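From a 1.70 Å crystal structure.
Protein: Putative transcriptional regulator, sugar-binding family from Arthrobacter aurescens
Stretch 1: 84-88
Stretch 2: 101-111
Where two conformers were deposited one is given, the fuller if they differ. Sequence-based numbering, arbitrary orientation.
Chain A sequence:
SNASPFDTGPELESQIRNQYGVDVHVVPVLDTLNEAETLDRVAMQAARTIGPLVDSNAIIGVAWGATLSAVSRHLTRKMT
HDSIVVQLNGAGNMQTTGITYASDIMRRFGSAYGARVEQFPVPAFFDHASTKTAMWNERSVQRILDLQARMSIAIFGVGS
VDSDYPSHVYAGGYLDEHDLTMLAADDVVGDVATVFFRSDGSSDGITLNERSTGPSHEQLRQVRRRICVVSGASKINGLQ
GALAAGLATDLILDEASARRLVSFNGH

Stretch 1 (84-88) IVVQL
Stretch 2 (101-111) YASDIMRRFGS

Residues 84-87 form a β-strand, with phi/psi of -134/138 at I84, -107/124 at V85, -115/134 at V86 and -75/128 at Q87; L88, at -93/-19, leaves the extended conformation. Residues 101-111 lie within a longer α-helix, phi running from -58 to -70 and psi from -39 to -51. Its i to i+4 bonds are regular, from I105 N to Y101 O at 3.2 Å through G110 N to M106 O at 2.9 Å and S111 N to R107 O at 2.8 Å. The two axes approach to 8.7 Å and their N-to-C directions differ by 166°, so strand and helix run nearly antiparallel. The register follows from this: V85 CA lies 6.5 Å from G110 CA, and Q87 CA lies 7.1 Å from M106 CA, so two residues forward on the strand correspond to about one turn back along the helix.

Strand alternation decides which side chains meet the helix. The CA-to-CB bonds of V85 and Q87 point toward it, whereas that of V86 points away. On the helix, A102, M106 and F109 direct CB toward the strand, a spacing of four and then three residues that keeps them on one face.

M106, a selenomethionine, is the centre of the contact. With chi1, chi2 and chi3 all m (-52°, -64°, -54°), its side chain curls so that CE rests against the strand backbone: M106 CE is 3.4 Å from Q87 N, 3.6 Å from V86 C and 3.6 Å from V85 O. These are van der Waals contacts of a methyl group. The same M106 CE lies 4.0 Å from V85 CG2, and M106 SE lies 4.0 Å from Q87 CB.

V85, chi1 m (-73°) in the conformer described, spreads its methyls over the helix. V85 CG1 meets F109 CB at 4.1 Å, an apolar contact, and V85 CG2 is 4.1 Å from G110 N. G110 has no side chain, and its backbone N is what V85 CG2 meets; an ideal CB would point sideways and sit 4.2 Å from V85 CG2. F109 (chi1 -92°, between wells; chi2 90°) starts toward the strand, but its end leads away.

Q87 is extended (chi1 -176°, chi2 -179°, both t; chi3 -20°), and its NE2 reaches 4.5 Å from A102 CB. Its amide polarity is satisfied by hydrogen bonds outside the two stretches. No hydrogen bond links strand and helix; packing alone buries 273 Å², summed over both sides. On the helix itself, R107 NE donates to S103 OG at 3.1 Å (168°), and S111 OG donates to R107 O at 3.1 Å.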

# COMPACT_ATOMS: atom_id res chain seq x y z
N ILE A 84 10.78 -13.60 -6.57
CA ILE A 84 10.03 -13.92 -5.37
C ILE A 84 9.05 -12.80 -5.09
O ILE A 84 9.40 -11.64 -5.25
CB ILE A 84 10.99 -13.99 -4.17
CG1 ILE A 84 12.02 -15.10 -4.36
CG2 ILE A 84 10.22 -14.18 -2.87
CD1 ILE A 84 13.17 -15.03 -3.36
N VAL A 85 7.83 -13.14 -4.70
CA VAL A 85 6.92 -12.13 -4.18
C VAL A 85 6.80 -12.32 -2.68
O VAL A 85 6.48 -13.41 -2.20
CB VAL A 85 5.52 -12.18 -4.84
CG1 VAL A 85 5.58 -11.65 -6.27
CG2 VAL A 85 4.94 -13.58 -4.80
N VAL A 86 7.10 -11.27 -1.94
CA VAL A 86 7.10 -11.34 -0.48
C VAL A 86 6.01 -10.45 0.13
O VAL A 86 5.82 -9.30 -0.26
CB VAL A 86 8.51 -11.05 0.12
CG1 VAL A 86 9.03 -9.65 -0.30
CG2 VAL A 86 8.50 -11.20 1.64
N GLN A 87 5.29 -11.02 1.09
CA GLN A 87 4.23 -10.33 1.80
C GLN A 87 4.83 -9.33 2.80
O GLN A 87 5.68 -9.72 3.60
CB GLN A 87 3.41 -11.39 2.53
CG GLN A 87 2.19 -10.90 3.27
CD GLN A 87 1.50 -12.07 3.97
OE1 GLN A 87 1.71 -13.23 3.59
NE2 GLN A 87 0.68 -11.78 4.98
N LEU A 88 4.40 -8.07 2.76
CA LEU A 88 5.02 -7.03 3.59
C LEU A 88 4.36 -6.81 4.95
O LEU A 88 4.96 -6.22 5.85
CB LEU A 88 5.05 -5.70 2.84
CG LEU A 88 5.88 -5.70 1.56
CD1 LEU A 88 5.94 -4.29 0.96
CD2 LEU A 88 7.29 -6.21 1.86
N TYR A 101 -7.80 -14.23 2.38
CA TYR A 101 -7.84 -13.09 1.46
C TYR A 101 -6.42 -12.66 1.09
O TYR A 101 -6.11 -12.48 -0.10
CB TYR A 101 -8.61 -11.96 2.13
CG TYR A 101 -8.94 -10.74 1.30
CD1 TYR A 101 -10.04 -10.73 0.46
CD2 TYR A 101 -8.19 -9.58 1.42
CE1 TYR A 101 -10.37 -9.60 -0.27
CE2 TYR A 101 -8.51 -8.45 0.70
CZ TYR A 101 -9.60 -8.46 -0.14
OH TYR A 101 -9.93 -7.34 -0.86
N ALA A 102 -5.56 -12.50 2.09
CA ALA A 102 -4.16 -12.16 1.85
C ALA A 102 -3.46 -13.25 1.04
O ALA A 102 -2.70 -12.96 0.12
CB ALA A 102 -3.43 -11.91 3.18
N SER A 103 -3.69 -14.51 1.39
CA SER A 103 -3.09 -15.60 0.64
C SER A 103 -3.50 -15.59 -0.84
O SER A 103 -2.67 -15.86 -1.71
CB SER A 103 -3.44 -16.94 1.27
OG SER A 103 -2.95 -18.01 0.48
N ASP A 104 -4.76 -15.30 -1.12
CA ASP A 104 -5.24 -15.26 -2.49
C ASP A 104 -4.53 -14.18 -3.30
O ASP A 104 -4.23 -14.38 -4.48
CB ASP A 104 -6.76 -15.07 -2.55
CG ASP A 104 -7.52 -16.32 -2.13
OD1 ASP A 104 -6.88 -17.38 -2.01
OD2 ASP A 104 -8.75 -16.24 -1.93
N ILE A 105 -4.29 -13.05 -2.66
CA ILE A 105 -3.57 -11.95 -3.30
C ILE A 105 -2.16 -12.41 -3.66
O ILE A 105 -1.73 -12.28 -4.81
CB ILE A 105 -3.50 -10.70 -2.38
CG1 ILE A 105 -4.89 -10.11 -2.20
CG2 ILE A 105 -2.55 -9.65 -2.96
CD1 ILE A 105 -4.97 -9.09 -1.10
N MSE A 106 -1.46 -12.97 -2.68
CA MSE A 106 -0.10 -13.44 -2.95
C MSE A 106 -0.06 -14.50 -4.06
O MSE A 106 0.80 -14.46 -4.94
CB MSE A 106 0.60 -13.91 -1.67
CG MSE A 106 0.57 -12.90 -0.53
SE MSE A 106 1.56 -11.26 -0.98
CE MSE A 106 3.26 -12.05 -1.46
N ARG A 107 -0.99 -15.45 -4.03
CA ARG A 107 -1.10 -16.48 -5.07
C ARG A 107 -1.29 -15.90 -6.48
O ARG A 107 -0.65 -16.34 -7.43
CB ARG A 107 -2.22 -17.48 -4.74
CG ARG A 107 -1.92 -18.34 -3.53
CD ARG A 107 -3.06 -19.32 -3.22
NE ARG A 107 -2.84 -19.99 -1.94
CZ ARG A 107 -2.49 -21.26 -1.81
NH1 ARG A 107 -2.29 -21.78 -0.60
NH2 ARG A 107 -2.34 -22.03 -2.88
N ARG A 108 -2.17 -14.91 -6.61
CA ARG A 108 -2.38 -14.24 -7.90
C ARG A 108 -1.10 -13.60 -8.43
O ARG A 108 -0.82 -13.66 -9.64
CB ARG A 108 -3.50 -13.20 -7.78
CG ARG A 108 -4.90 -13.83 -7.74
CD ARG A 108 -5.99 -12.80 -7.45
NE ARG A 108 -7.16 -13.44 -6.86
CZ ARG A 108 -7.76 -13.03 -5.75
NH1 ARG A 108 -7.31 -11.97 -5.09
NH2 ARG A 108 -8.82 -13.68 -5.30
N PHE A 109 -0.32 -13.00 -7.53
CA PHE A 109 0.95 -12.38 -7.94
C PHE A 109 1.93 -13.47 -8.35
O PHE A 109 2.56 -13.38 -9.39
CB PHE A 109 1.54 -11.51 -6.82
CG PHE A 109 1.12 -10.07 -6.89
CD1 PHE A 109 -0.02 -9.63 -6.24
CD2 PHE A 109 1.86 -9.15 -7.63
CE1 PHE A 109 -0.41 -8.31 -6.29
CE2 PHE A 109 1.48 -7.82 -7.68
CZ PHE A 109 0.34 -7.40 -7.01
N GLY A 110 2.04 -14.51 -7.53
CA GLY A 110 2.92 -15.62 -7.86
C GLY A 110 2.58 -16.27 -9.18
O GLY A 110 3.48 -16.61 -9.96
N SER A 111 1.29 -16.47 -9.43
CA SER A 111 0.84 -17.13 -10.65
C SER A 111 1.06 -16.27 -11.89
O SER A 111 1.43 -16.77 -12.96
CB SER A 111 -0.64 -17.50 -10.55
OG SER A 111 -0.84 -18.57 -9.64